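Local coordinates for protein neurotrypsin (Mus musculus, PDB 6H8M) that is a secreted serine protease, represented here by its third scavenger receptor cysteine-rich domain, that plays a role in neuronal plasticity, at residues 6-11 with 103-108. Residues are numbered along the deposited sequence; the frame is centred on the assembly and turned at random.
Sequences IRLVDG and VICDYL
Leu8 meets Val103 and Cys105 where the first and last strands of the SRCR fold come together: strand 6-10, an outermost strand of the mixed five-stranded sheet, comes up beside strand 102-105 of the small two-stranded sheet. The backbones stay well apart, 8.0 Å between Leu8 CA and Val103 CA, and about 95 Å² is buried in all, so the contact belongs to side-chain ends.

Start at Leu8 CB, which points at the other segment but is still 5.4 Å from Val103 CG2. With CG anti to the carbonyl carbon (chi1 -57°), the side chain continues toward Val103, and CG comes to 4.3 Å from Val103 CG2. There it forks. CD2 rests 3.7 Å from Val103 CG2, and CD1 reaches the same methyl equally closely, so Val103 CG2 sits across the fork, the two side chains crossing at about a right angle. Of the two branches it is CD1 that lies anti to Leu8 CA (chi2 -176°), and this extended branch is the one that carries on to the sulfur of Cys105.

The patch is purely apolar and joins the core beside helix 37-46: Leu47 also packs on Leu8, while Ala40 and Cys44 pack on Val103. Cys105 is tied to Cys44 by a disulfide, which fixes the sulfur against the helix. The last contact is with that bridged sulfur, Leu8 CD1 lying 4.2 Å from Cys105 SG.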
ATOM      1  N   ILE A   6      -6.237  -4.659  -5.988  1.00 38.52           N
ATOM      2  CA  ILE A   6      -5.941  -3.990  -4.745  1.00 38.08           C
ATOM      3  C   ILE A   6      -7.230  -3.665  -4.007  1.00 35.17           C
ATOM      4  O   ILE A   6      -8.345  -3.450  -4.648  1.00 39.72           O
ATOM      5  CB  ILE A   6      -5.083  -2.726  -4.991  1.00 39.33           C
ATOM      6  CG1 ILE A   6      -5.770  -1.682  -5.818  1.00 45.15           C
ATOM      7  CG2 ILE A   6      -3.769  -3.083  -5.628  1.00 45.82           C
ATOM      8  CD1 ILE A   6      -4.978  -0.391  -5.845  1.00 48.14           C
ATOM      9  N   ARG A   7      -7.140  -3.699  -2.682  1.00 35.72           N
ATOM     10  CA  ARG A   7      -8.261  -3.301  -1.824  1.00 38.43           C
ATOM     11  C   ARG A   7      -7.715  -2.661  -0.573  1.00 40.34           C
ATOM     12  O   ARG A   7      -6.615  -2.906  -0.185  1.00 37.42           O
ATOM     13  CB  ARG A   7      -9.146  -4.514  -1.495  1.00 39.26           C
ATOM     14  CG  ARG A   7      -8.509  -5.595  -0.635  1.00 40.85           C
ATOM     15  CD  ARG A   7      -9.401  -6.811  -0.441  1.00 46.01           C
ATOM     16  NE  ARG A   7      -8.724  -7.709   0.494  1.00 48.26           N
ATOM     17  CZ  ARG A   7      -9.059  -8.948   0.708  1.00 53.22           C
ATOM     18  NH1 ARG A   7     -10.074  -9.456   0.027  1.00 52.83           N
ATOM     19  NH2 ARG A   7      -8.397  -9.654   1.604  1.00 48.16           N
ATOM     20  N   LEU A   8      -8.541  -1.843   0.081  1.00 34.36           N
ATOM     21  CA  LEU A   8      -8.256  -1.282   1.380  1.00 37.19           C
ATOM     22  C   LEU A   8      -9.140  -1.953   2.460  1.00 41.22           C
ATOM     23  O   LEU A   8     -10.335  -2.233   2.171  1.00 41.53           O
ATOM     24  CB  LEU A   8      -8.556   0.226   1.414  1.00 37.58           C
ATOM     25  CG  LEU A   8      -7.782   1.019   0.361  1.00 39.67           C
ATOM     26  CD1 LEU A   8      -8.088   2.499   0.560  1.00 39.76           C
ATOM     27  CD2 LEU A   8      -6.269   0.725   0.378  1.00 40.60           C
ATOM     28  N   VAL A   9      -8.522  -2.354   3.571  1.00 38.53           N
ATOM     29  CA  VAL A   9      -9.210  -3.116   4.614  1.00 38.40           C
ATOM     30  C   VAL A   9      -9.034  -2.433   5.969  1.00 38.93           C
ATOM     31  O   VAL A   9      -8.014  -1.827   6.267  1.00 40.05           O
ATOM     32  CB  VAL A   9      -8.599  -4.543   4.661  1.00 44.68           C
ATOM     33  CG1 VAL A   9      -9.372  -5.458   5.636  1.00 53.65           C
ATOM     34  CG2 VAL A   9      -8.604  -5.168   3.267  1.00 49.23           C
ATOM     35  N   ASP A  10     -10.083  -2.512   6.815  1.00 41.83           N
ATOM     36  CA  ASP A  10     -10.002  -2.132   8.229  1.00 46.17           C
ATOM     37  C   ASP A  10      -9.931  -0.611   8.462  1.00 46.21           C
ATOM     38  O   ASP A  10      -9.618  -0.211   9.591  1.00 44.80           O
ATOM     39  CB  ASP A  10      -8.850  -2.815   8.962  1.00 42.17           C
ATOM     40  CG  ASP A  10      -9.074  -4.270   9.261  1.00 54.25           C
ATOM     41  OD1 ASP A  10     -10.230  -4.680   9.333  1.00 53.66           O
ATOM     42  OD2 ASP A  10      -8.107  -4.972   9.455  1.00 51.14           O
ATOM     43  N   GLY A  11     -10.277   0.177   7.466  1.00 42.88           N
ATOM     44  CA  GLY A  11     -10.448   1.622   7.574  1.00 42.62           C
ATOM     45  C   GLY A  11     -11.806   1.973   8.144  1.00 49.49           C
ATOM     46  O   GLY A  11     -12.664   1.165   8.202  1.00 46.41           O
ATOM     47  N   VAL A 103      -3.094   3.580   3.639  1.00 35.01           N
ATOM     48  CA  VAL A 103      -3.308   4.831   2.996  1.00 35.38           C
ATOM     49  C   VAL A 103      -4.583   5.499   3.542  1.00 40.20           C
ATOM     50  O   VAL A 103      -5.465   4.772   4.003  1.00 38.06           O
ATOM     51  CB  VAL A 103      -3.445   4.697   1.473  1.00 36.81           C
ATOM     52  CG1 VAL A 103      -2.219   4.001   0.876  1.00 36.76           C
ATOM     53  CG2 VAL A 103      -4.696   3.961   1.069  1.00 39.73           C
ATOM     54  N   ILE A 104      -4.664   6.821   3.339  1.00 39.31           N
ATOM     55  CA  ILE A 104      -5.868   7.584   3.305  1.00 41.58           C
ATOM     56  C   ILE A 104      -5.974   8.303   1.981  1.00 40.35           C
ATOM     57  O   ILE A 104      -5.145   9.135   1.694  1.00 44.38           O
ATOM     58  CB  ILE A 104      -5.926   8.583   4.455  1.00 42.29           C
ATOM     59  CG1 ILE A 104      -5.818   7.877   5.789  1.00 45.27           C
ATOM     60  CG2 ILE A 104      -7.228   9.406   4.361  1.00 46.39           C
ATOM     61  CD1 ILE A 104      -5.623   8.825   6.898  1.00 49.19           C
ATOM     62  N   CYS A 105      -7.014   8.002   1.192  1.00 42.37           N
ATOM     63  CA  CYS A 105      -7.266   8.675  -0.060  1.00 43.39           C
ATOM     64  C   CYS A 105      -8.239   9.849   0.132  1.00 47.96           C
ATOM     65  O   CYS A 105      -9.057   9.831   1.017  1.00 47.45           O
ATOM     66  CB  CYS A 105      -7.867   7.721  -1.077  1.00 44.57           C
ATOM     67  SG  CYS A 105      -6.984   6.149  -1.298  1.00 44.06           S
ATOM     68  N   ASP A 106      -8.064  10.891  -0.704  1.00 49.95           N
ATOM     69  CA  ASP A 106      -8.888  12.088  -0.651  1.00 52.99           C
ATOM     70  C   ASP A 106      -8.831  12.668   0.770  1.00 54.22           C
ATOM     71  O   ASP A 106      -9.850  12.998   1.394  1.00 56.37           O
ATOM     72  CB  ASP A 106     -10.309  11.823  -1.139  1.00 56.41           C
ATOM     73  CG  ASP A 106     -10.423  11.675  -2.654  1.00 58.46           C
ATOM     74  OD1 ASP A 106      -9.348  11.649  -3.356  1.00 59.36           O
ATOM     75  OD2 ASP A 106     -11.552  11.498  -3.098  1.00 62.09           O
ATOM     76  N   TYR A 107      -7.602  12.791   1.287  1.00 54.97           N
ATOM     77  CA  TYR A 107      -7.367  13.219   2.648  1.00 54.17           C
ATOM     78  C   TYR A 107      -7.843  14.667   2.787  1.00 62.56           C
ATOM     79  O   TYR A 107      -7.553  15.465   1.913  1.00 60.80           O
ATOM     80  CB  TYR A 107      -5.883  13.072   2.976  1.00 55.79           C
ATOM     81  CG  TYR A 107      -5.537  13.592   4.345  1.00 56.76           C
ATOM     82  CD1 TYR A 107      -5.598  12.768   5.465  1.00 55.62           C
ATOM     83  CD2 TYR A 107      -5.179  14.919   4.521  1.00 64.16           C
ATOM     84  CE1 TYR A 107      -5.306  13.258   6.730  1.00 58.33           C
ATOM     85  CE2 TYR A 107      -4.922  15.438   5.779  1.00 67.18           C
ATOM     86  CZ  TYR A 107      -4.943  14.588   6.874  1.00 64.86           C
ATOM     87  OH  TYR A 107      -4.658  15.091   8.090  1.00 71.09           O
ATOM     88  N   LEU A 108      -8.629  14.942   3.832  1.00 69.62           N
ATOM     89  CA  LEU A 108      -9.242  16.285   4.064  1.00 86.53           C
ATOM     90  C   LEU A 108      -8.772  16.806   5.425  1.00 94.48           C
ATOM     91  O   LEU A 108      -8.963  16.124   6.426  1.00 96.72           O
ATOM     92  CB  LEU A 108     -10.769  16.153   4.052  1.00 92.33           C
ATOM     93  CG  LEU A 108     -11.514  16.567   2.779  1.00102.68           C
ATOM     94  CD1 LEU A 108     -13.007  16.276   2.923  1.00106.37           C
ATOM     95  CD2 LEU A 108     -11.303  18.047   2.457  1.00106.40           C
TER